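Local coordinates for ABC transporter periplasmic-binding protein YtfQ (Mycobacterium smegmatis, PDB 6HB0) that probably binds a sugar such as L-arabinofuranose outside the membrane and delivers it to an ABC transporter, at residues 101-109 and 116-124; 208-216 and 236-245. All blocks are in the same frame, centred on the assembly; numbering follows the deposited sequence.

Interaction 1 (101-109 and 116-124)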
loop_
_atom_site.group_PDB
_atom_site.type_symbol
_atom_site.label_atom_id
_atom_site.label_comp_id
_atom_site.label_asym_id
_atom_site.label_seq_id
_atom_site.Cartn_x
_atom_site.Cartn_y
_atom_site.Cartn_z
ATOM N N ILE A 101 6.488 -26.303 10.709
ATOM C CA ILE A 101 5.749 -25.642 9.658
ATOM C C ILE A 101 6.301 -24.214 9.467
ATOM O O ILE A 101 6.226 -23.369 10.378
ATOM C CB ILE A 101 4.274 -25.590 9.995
ATOM C CG1 ILE A 101 3.737 -27.019 10.156
ATOM C CG2 ILE A 101 3.507 -24.923 8.882
ATOM C CD1 ILE A 101 2.307 -27.093 10.606
ATOM N N PRO A 102 6.851 -23.933 8.283
ATOM C CA PRO A 102 7.326 -22.556 8.029
ATOM C C PRO A 102 6.194 -21.569 7.973
ATOM O O PRO A 102 5.087 -21.910 7.563
ATOM C CB PRO A 102 7.953 -22.642 6.634
ATOM C CG PRO A 102 8.024 -24.099 6.282
ATOM C CD PRO A 102 7.032 -24.828 7.108
ATOM N N VAL A 103 6.488 -20.336 8.335
ATOM C CA VAL A 103 5.535 -19.251 8.359
ATOM C C VAL A 103 5.949 -18.064 7.508
ATOM O O VAL A 103 7.068 -17.615 7.567
ATOM C CB VAL A 103 5.383 -18.751 9.779
ATOM C CG1 VAL A 103 4.485 -17.486 9.811
ATOM C CG2 VAL A 103 4.746 -19.903 10.592
ATOM N N ILE A 104 4.998 -17.525 6.762
ATOM C CA ILE A 104 5.193 -16.345 5.965
ATOM C C ILE A 104 4.204 -15.304 6.451
ATOM O O ILE A 104 2.995 -15.575 6.534
ATOM C CB ILE A 104 4.880 -16.636 4.484
ATOM C CG1 ILE A 104 5.815 -17.721 3.971
ATOM C CG2 ILE A 104 5.011 -15.384 3.643
ATOM C CD1 ILE A 104 5.588 -18.004 2.513
ATOM N N LEU A 105 4.710 -14.109 6.732
ATOM C CA LEU A 105 3.844 -12.955 7.089
ATOM C C LEU A 105 3.520 -12.096 5.908
ATOM O O LEU A 105 4.410 -11.794 5.100
ATOM C CB LEU A 105 4.564 -12.088 8.102
ATOM C CG LEU A 105 4.936 -12.803 9.386
ATOM C CD1 LEU A 105 5.693 -11.904 10.319
ATOM C CD2 LEU A 105 3.703 -13.371 10.062
ATOM N N THR A 106 2.267 -11.652 5.821
ATOM C CA THR A 106 1.880 -10.765 4.764
ATOM C C THR A 106 1.261 -9.482 5.314
ATOM O O THR A 106 0.607 -9.455 6.379
ATOM C CB THR A 106 0.877 -11.418 3.800
ATOM O OG1 THR A 106 -0.343 -11.654 4.486
ATOM C CG2 THR A 106 1.366 -12.751 3.292
ATOM N N ASP A 107 1.456 -8.416 4.563
ATOM C CA ASP A 107 0.740 -7.127 4.731
ATOM C C ASP A 107 1.219 -6.273 5.929
ATOM O O ASP A 107 1.461 -5.076 5.762
ATOM C CB ASP A 107 -0.806 -7.281 4.785
ATOM C CG ASP A 107 -1.387 -8.184 3.655
ATOM O OD1 ASP A 107 -1.178 -7.869 2.422
ATOM O OD2 ASP A 107 -2.094 -9.198 4.016
ATOM N N ARG A 108 1.316 -6.837 7.128
ATOM C CA ARG A 108 1.728 -6.075 8.286
ATOM C C ARG A 108 2.847 -6.840 8.991
ATOM O O ARG A 108 2.775 -8.053 9.150
ATOM C CB ARG A 108 0.548 -5.877 9.220
ATOM C CG ARG A 108 0.899 -5.118 10.501
ATOM C CD ARG A 108 -0.131 -5.343 11.606
ATOM N NE ARG A 108 -1.470 -5.004 11.139
ATOM C CZ ARG A 108 -1.943 -3.774 11.014
ATOM N NH1 ARG A 108 -3.172 -3.599 10.566
ATOM N NH2 ARG A 108 -1.205 -2.718 11.333
ATOM N N ALA A 109 3.898 -6.119 9.354
ATOM C CA ALA A 109 5.079 -6.670 10.007
ATOM C C ALA A 109 4.800 -6.930 11.470
ATOM O O ALA A 109 3.942 -6.298 12.035
ATOM C CB ALA A 109 6.208 -5.666 9.915
ATOM N N ASP A 116 14.042 -16.062 14.354
ATOM C CA ASP A 116 13.668 -17.035 13.311
ATOM C C ASP A 116 12.319 -17.709 13.655
ATOM O O ASP A 116 12.181 -18.959 13.692
ATOM C CB ASP A 116 14.776 -18.080 13.118
ATOM C CG ASP A 116 16.121 -17.471 12.611
ATOM O OD1 ASP A 116 16.161 -16.334 12.057
ATOM O OD2 ASP A 116 17.149 -18.168 12.773
ATOM N N VAL A 117 11.335 -16.881 13.970
ATOM C CA VAL A 117 9.963 -17.425 14.170
ATOM C C VAL A 117 9.088 -17.301 12.909
ATOM O O VAL A 117 7.949 -17.839 12.842
ATOM C CB VAL A 117 9.271 -16.859 15.442
ATOM C CG1 VAL A 117 9.732 -17.648 16.664
ATOM C CG2 VAL A 117 9.532 -15.385 15.594
ATOM N N TYR A 118 9.588 -16.592 11.902
ATOM C CA TYR A 118 8.942 -16.632 10.589
ATOM C C TYR A 118 10.019 -16.540 9.539
ATOM O O TYR A 118 11.114 -16.114 9.819
ATOM C CB TYR A 118 7.872 -15.519 10.443
ATOM C CG TYR A 118 8.434 -14.129 10.518
ATOM C CD1 TYR A 118 8.589 -13.447 11.754
ATOM C CD2 TYR A 118 8.837 -13.501 9.366
ATOM C CE1 TYR A 118 9.130 -12.158 11.786
ATOM C CE2 TYR A 118 9.369 -12.222 9.387
ATOM C CZ TYR A 118 9.519 -11.555 10.585
ATOM O OH TYR A 118 10.061 -10.290 10.499
ATOM N N LYS A 119 9.695 -16.949 8.334
ATOM C CA LYS A 119 10.696 -17.023 7.267
ATOM C C LYS A 119 10.805 -15.702 6.545
ATOM O O LYS A 119 11.872 -15.260 6.225
ATOM C CB LYS A 119 10.276 -18.089 6.252
ATOM C CG LYS A 119 10.328 -19.515 6.756
ATOM C CD LYS A 119 11.617 -19.860 7.473
ATOM C CE LYS A 119 11.780 -21.359 7.570
ATOM N NZ LYS A 119 12.893 -21.729 8.471
ATOM N N THR A 120 9.677 -15.074 6.275
ATOM C CA THR A 120 9.687 -13.850 5.514
ATOM C C THR A 120 8.436 -13.049 5.705
ATOM O O THR A 120 7.395 -13.572 6.126
ATOM C CB THR A 120 9.991 -14.070 3.969
ATOM O OG1 THR A 120 10.381 -12.817 3.407
ATOM C CG2 THR A 120 8.828 -14.592 3.190
ATOM N N PHE A 121 8.587 -11.761 5.451
ATOM C CA PHE A 121 7.522 -10.793 5.502
ATOM C C PHE A 121 7.405 -10.178 4.114
ATOM O O PHE A 121 8.410 -9.761 3.549
ATOM C CB PHE A 121 7.853 -9.661 6.501
ATOM C CG PHE A 121 6.951 -8.484 6.357
ATOM C CD1 PHE A 121 5.589 -8.622 6.593
ATOM C CD2 PHE A 121 7.425 -7.289 5.909
ATOM C CE1 PHE A 121 4.733 -7.562 6.421
ATOM C CE2 PHE A 121 6.560 -6.196 5.747
ATOM C CZ PHE A 121 5.198 -6.343 6.014
ATOM N N ILE A 122 6.201 -10.102 3.608
ATOM C CA ILE A 122 5.866 -9.469 2.353
ATOM C C ILE A 122 4.817 -8.399 2.580
ATOM O O ILE A 122 3.674 -8.716 2.947
ATOM C CB ILE A 122 5.232 -10.463 1.338
ATOM C CG1 ILE A 122 5.958 -11.790 1.288
ATOM C CG2 ILE A 122 5.261 -9.832 -0.036
ATOM C CD1 ILE A 122 5.097 -12.847 0.640
ATOM N N GLY A 123 5.155 -7.138 2.348
ATOM C CA GLY A 123 4.148 -6.066 2.477
ATOM C C GLY A 123 4.594 -4.747 1.887
ATOM O O GLY A 123 5.749 -4.618 1.538
ATOM N N ALA A 124 3.674 -3.782 1.820
ATOM C CA ALA A 124 3.955 -2.498 1.219
ATOM C C ALA A 124 4.816 -1.660 2.142
ATOM O O ALA A 124 4.807 -1.867 3.350
ATOM C CB ALA A 124 2.678 -1.752 0.899
HETATM O O HOH W 1 3.514 -3.127 5.198
#
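Neighbouring parallel strands, 103-106 carrying L105 and 120-122 carrying F121, meet in the N-terminal lobe of a periplasmic-binding-protein fold, joined by a short connection without a helix. Four backbone hydrogen bonds knit them, from K119 N to V103 O (2.8 Å) at one end to D107 N donating to I122 O (2.8 Å) at the other; between them L105 gives its N-H to T120 O and takes that of I122.

On the face bearing L105, two aromatic contacts stand out. Y118 has its CG between the backbone N and the carbonyl carbon (chi1 63°), which sets the ring broadside under the leucine: L105 CD1 lies 3.4 Å from the ring centroid, almost on the normal. F121, its CG anti to the backbone N (chi1 166°), lays its ring against residues 107-109, with the D107 carbonyl carbon at its edge, and A109 CB makes a CH-pi contact 4.1 Å from its centroid, while G123 N lies over the opposite face, toward the rim. On the far side of the sheet, I104 CG2 touches I122 CD1 at 3.9 Å beneath helix 269-279.

Direct N-H to carbonyl bonds thus fix the register, while CH-pi and apolar contacts, needing no polar partner, fill the two faces.

Interaction 2 (208-216 and 236-245)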
loop_
_atom_site.group_PDB
_atom_site.type_symbol
_atom_site.label_atom_id
_atom_site.label_comp_id
_atom_site.label_asym_id
_atom_site.label_seq_id
_atom_site.Cartn_x
_atom_site.Cartn_y
_atom_site.Cartn_z
ATOM N N ILE A 208 0.689 28.724 -2.723
ATOM C CA ILE A 208 0.769 27.262 -2.671
ATOM C C ILE A 208 1.162 26.784 -4.035
ATOM O O ILE A 208 0.494 27.086 -5.026
ATOM C CB ILE A 208 -0.559 26.589 -2.246
ATOM C CG1 ILE A 208 -0.987 27.077 -0.857
ATOM C CG2 ILE A 208 -0.410 25.068 -2.272
ATOM C CD1 ILE A 208 -2.384 26.615 -0.458
ATOM N N ASP A 209 2.260 26.063 -4.101
ATOM C CA ASP A 209 2.726 25.536 -5.380
ATOM C C ASP A 209 2.289 24.083 -5.595
ATOM O O ASP A 209 1.873 23.723 -6.676
ATOM C CB ASP A 209 4.223 25.678 -5.431
ATOM C CG ASP A 209 4.647 27.195 -5.308
ATOM O OD1 ASP A 209 4.344 27.960 -6.252
ATOM O OD2 ASP A 209 5.168 27.615 -4.242
ATOM N N VAL A 210 2.336 23.282 -4.541
ATOM C CA VAL A 210 2.103 21.855 -4.643
ATOM C C VAL A 210 1.322 21.383 -3.445
ATOM O O VAL A 210 1.600 21.833 -2.337
ATOM C CB VAL A 210 3.429 21.084 -4.621
ATOM C CG1 VAL A 210 3.146 19.576 -4.719
ATOM C CG2 VAL A 210 4.334 21.518 -5.761
ATOM N N VAL A 211 0.348 20.505 -3.679
ATOM C CA VAL A 211 -0.224 19.699 -2.605
ATOM C C VAL A 211 0.241 18.253 -2.674
ATOM O O VAL A 211 0.264 17.643 -3.728
ATOM C CB VAL A 211 -1.746 19.906 -2.343
ATOM C CG1 VAL A 211 -2.402 20.852 -3.301
ATOM C CG2 VAL A 211 -2.504 18.631 -1.923
ATOM N N PHE A 212 0.714 17.742 -1.552
ATOM C CA PHE A 212 0.979 16.349 -1.403
ATOM C C PHE A 212 -0.182 15.756 -0.601
ATOM O O PHE A 212 -0.414 16.107 0.550
ATOM C CB PHE A 212 2.285 16.102 -0.696
ATOM C CG PHE A 212 2.479 14.669 -0.283
ATOM C CD1 PHE A 212 2.257 13.649 -1.186
ATOM C CD2 PHE A 212 2.855 14.336 1.000
ATOM C CE1 PHE A 212 2.436 12.316 -0.828
ATOM C CE2 PHE A 212 3.036 13.020 1.356
ATOM C CZ PHE A 212 2.817 12.006 0.440
ATOM N N ALA A 213 -0.935 14.906 -1.262
ATOM C CA ALA A 213 -2.108 14.237 -0.670
ATOM C C ALA A 213 -1.717 12.803 -0.371
ATOM O O ALA A 213 -1.341 12.058 -1.269
ATOM C CB ALA A 213 -3.238 14.256 -1.645
ATOM N N GLN A 214 -1.782 12.422 0.887
ATOM C CA GLN A 214 -1.356 11.098 1.286
ATOM C C GLN A 214 -2.318 9.988 0.854
ATOM O O GLN A 214 -1.995 8.837 1.075
ATOM C CB GLN A 214 -1.167 11.016 2.798
ATOM C CG GLN A 214 0.019 11.746 3.283
ATOM C CD GLN A 214 0.203 11.575 4.765
ATOM O OE1 GLN A 214 -0.558 10.848 5.411
ATOM N NE2 GLN A 214 1.211 12.265 5.330
ATOM N N ASN A 215 -3.466 10.311 0.270
ATOM C CA ASN A 215 -4.237 9.336 -0.499
ATOM C C ASN A 215 -5.030 10.017 -1.601
ATOM O O ASN A 215 -5.092 11.252 -1.672
ATOM C CB ASN A 215 -5.119 8.403 0.382
ATOM C CG ASN A 215 -6.435 9.012 0.777
ATOM O OD1 ASN A 215 -6.590 10.245 0.807
ATOM N ND2 ASN A 215 -7.403 8.147 1.107
ATOM N N ASP A 216 -5.647 9.204 -2.467
ATOM C CA ASP A 216 -6.370 9.707 -3.616
ATOM C C ASP A 216 -7.581 10.530 -3.192
ATOM O O ASP A 216 -7.818 11.573 -3.753
ATOM C CB ASP A 216 -6.792 8.578 -4.601
ATOM C CG ASP A 216 -7.843 7.598 -4.021
ATOM O OD1 ASP A 216 -7.830 7.344 -2.787
ATOM O OD2 ASP A 216 -8.660 7.050 -4.806
ATOM N N ASP A 236 -2.067 25.625 -11.799
ATOM C CA ASP A 236 -1.769 26.668 -10.804
ATOM C C ASP A 236 -1.212 26.078 -9.527
ATOM O O ASP A 236 -0.278 26.626 -8.924
ATOM C CB ASP A 236 -3.045 27.412 -10.447
ATOM C CG ASP A 236 -3.622 28.200 -11.628
ATOM O OD1 ASP A 236 -2.788 28.625 -12.476
ATOM O OD2 ASP A 236 -4.865 28.422 -11.675
ATOM N N ILE A 237 -1.830 24.974 -9.104
ATOM C CA ILE A 237 -1.373 24.230 -7.939
ATOM C C ILE A 237 -1.304 22.783 -8.403
ATOM O O ILE A 237 -2.305 22.200 -8.841
ATOM C CB ILE A 237 -2.354 24.344 -6.757
ATOM C CG1 ILE A 237 -2.442 25.804 -6.280
ATOM C CG2 ILE A 237 -1.889 23.453 -5.620
ATOM C CD1 ILE A 237 -3.417 26.081 -5.139
ATOM N N LYS A 238 -0.118 22.221 -8.323
ATOM C CA LYS A 238 0.135 20.859 -8.712
ATOM C C LYS A 238 -0.232 19.926 -7.547
ATOM O O LYS A 238 -0.183 20.309 -6.377
ATOM C CB LYS A 238 1.588 20.725 -9.081
ATOM C CG LYS A 238 1.931 21.518 -10.340
ATOM C CD LYS A 238 3.257 21.076 -10.950
ATOM C CE LYS A 238 3.588 21.794 -12.262
ATOM N NZ LYS A 238 2.465 22.549 -12.886
ATOM N N ILE A 239 -0.625 18.704 -7.885
ATOM C CA ILE A 239 -1.057 17.732 -6.895
ATOM C C ILE A 239 -0.287 16.440 -7.129
ATOM O O ILE A 239 -0.256 15.890 -8.272
ATOM C CB ILE A 239 -2.541 17.456 -7.023
ATOM C CG1 ILE A 239 -3.337 18.711 -6.716
ATOM C CG2 ILE A 239 -2.944 16.347 -6.060
ATOM C CD1 ILE A 239 -4.804 18.574 -6.945
ATOM N N VAL A 240 0.406 16.001 -6.095
ATOM C CA VAL A 240 1.070 14.695 -6.118
ATOM C C VAL A 240 0.372 13.858 -5.035
ATOM O O VAL A 240 0.156 14.358 -3.910
ATOM C CB VAL A 240 2.581 14.777 -5.946
ATOM C CG1 VAL A 240 2.991 15.575 -4.715
ATOM C CG2 VAL A 240 3.220 13.397 -5.881
ATOM N N ALA A 241 -0.050 12.635 -5.382
ATOM C CA ALA A 241 -0.854 11.795 -4.455
ATOM C C ALA A 241 -0.382 10.385 -4.384
ATOM O O ALA A 241 0.313 9.909 -5.258
ATOM C CB ALA A 241 -2.308 11.857 -4.809
ATOM N N VAL A 242 -0.751 9.697 -3.315
ATOM C CA VAL A 242 -0.569 8.271 -3.207
ATOM C C VAL A 242 -1.869 7.556 -3.534
ATOM O O VAL A 242 -2.932 8.022 -3.177
ATOM C CB VAL A 242 -0.109 7.920 -1.795
ATOM C CG1 VAL A 242 0.169 6.432 -1.680
ATOM C CG2 VAL A 242 1.130 8.742 -1.416
ATOM N N ASP A 243 -1.756 6.402 -4.202
ATOM C CA ASP A 243 -2.854 5.439 -4.520
ATOM C C ASP A 243 -3.254 5.560 -6.007
ATOM O O ASP A 243 -3.870 6.533 -6.443
ATOM C CB ASP A 243 -4.131 5.585 -3.693
ATOM C CG ASP A 243 -3.969 5.318 -2.215
ATOM O OD1 ASP A 243 -3.069 4.597 -1.764
ATOM O OD2 ASP A 243 -4.827 5.843 -1.502
ATOM N N ALA A 244 -2.922 4.547 -6.781
ATOM C CA ALA A 244 -3.236 4.558 -8.186
ATOM C C ALA A 244 -4.611 3.930 -8.387
ATOM O O ALA A 244 -4.737 2.856 -8.955
ATOM C CB ALA A 244 -2.166 3.806 -8.924
ATOM N N THR A 245 -5.632 4.581 -7.859
ATOM C CA THR A 245 -6.980 4.096 -7.982
ATOM C C THR A 245 -7.587 4.645 -9.282
ATOM O O THR A 245 -7.066 5.569 -9.933
ATOM C CB THR A 245 -7.841 4.627 -6.834
ATOM O OG1 THR A 245 -7.903 6.060 -6.919
ATOM C CG2 THR A 245 -7.300 4.207 -5.494
#
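V211 and I237 bring their branches together where strands 210-213 and 238-242 run parallel: V211 CG1 approaches I237 CG2 to 3.5 Å. V211 CG1 nearly eclipses its backbone N (chi1 3°), a strained or imperfectly modelled pose, and this closeness is best read with caution. Further along the same face A213 and A241 set their methyls 4.1 Å apart (CB to CB).

The opposite face is organised by F212. Its CG is anti to the backbone N (chi1 169°), and the ring turns an edge to the second strand, meeting V242 CG2 with CE1 at 3.9 Å; V240 CG1 touches CD1 of the same ring. F169 of helix 160-173 stacks on F212. Behind these groups runs a regular set of backbone bonds, exemplified by V240 N to V211 O at 2.9 Å.

Beyond the strands the chemistry turns polar. D216 and T245 cross at about a right angle, T245 OG1 donating to D216 OD2 across a very short 2.5 Å, a value of doubtful precision. D243 comes at D216 from another side, its OD2 3.6 Å from D216 OD1 and the carboxylate planes 75° apart; R34 pairs with D243 OD1, and D216 shares a zinc ion with D217. The cation and the arginine would probably offset the repulsion between the two carboxylates. N215 and T245, as N-caps, begin the helices that follow. The apolar strand pair of this beta-alpha-beta unit thus gives way, at its C-terminal end, to buried carboxylates balanced by a cation and an arginine and to two capped helix starts.

Overall arrangement
The two contacts show one principle used twice: each joins adjacent parallel strands, one pair in each of the two sheets at the cores of the lobes of this binding protein. Their centres lie 32 Å apart on opposite sides of the chain's centre, and their nearest atoms stay about 9 Å from each other without touching. In this family the sugar site lies in the cleft between the lobes; R34, touching A124 in interaction 1 and pairing with D243 in interaction 2, is consistent with the C-terminal ends of both strand pairs facing it. Zinc is a closer companion of interaction 2, about 3 Å from the D216 side chain, than of interaction 1, where V117 is about 7 Å away.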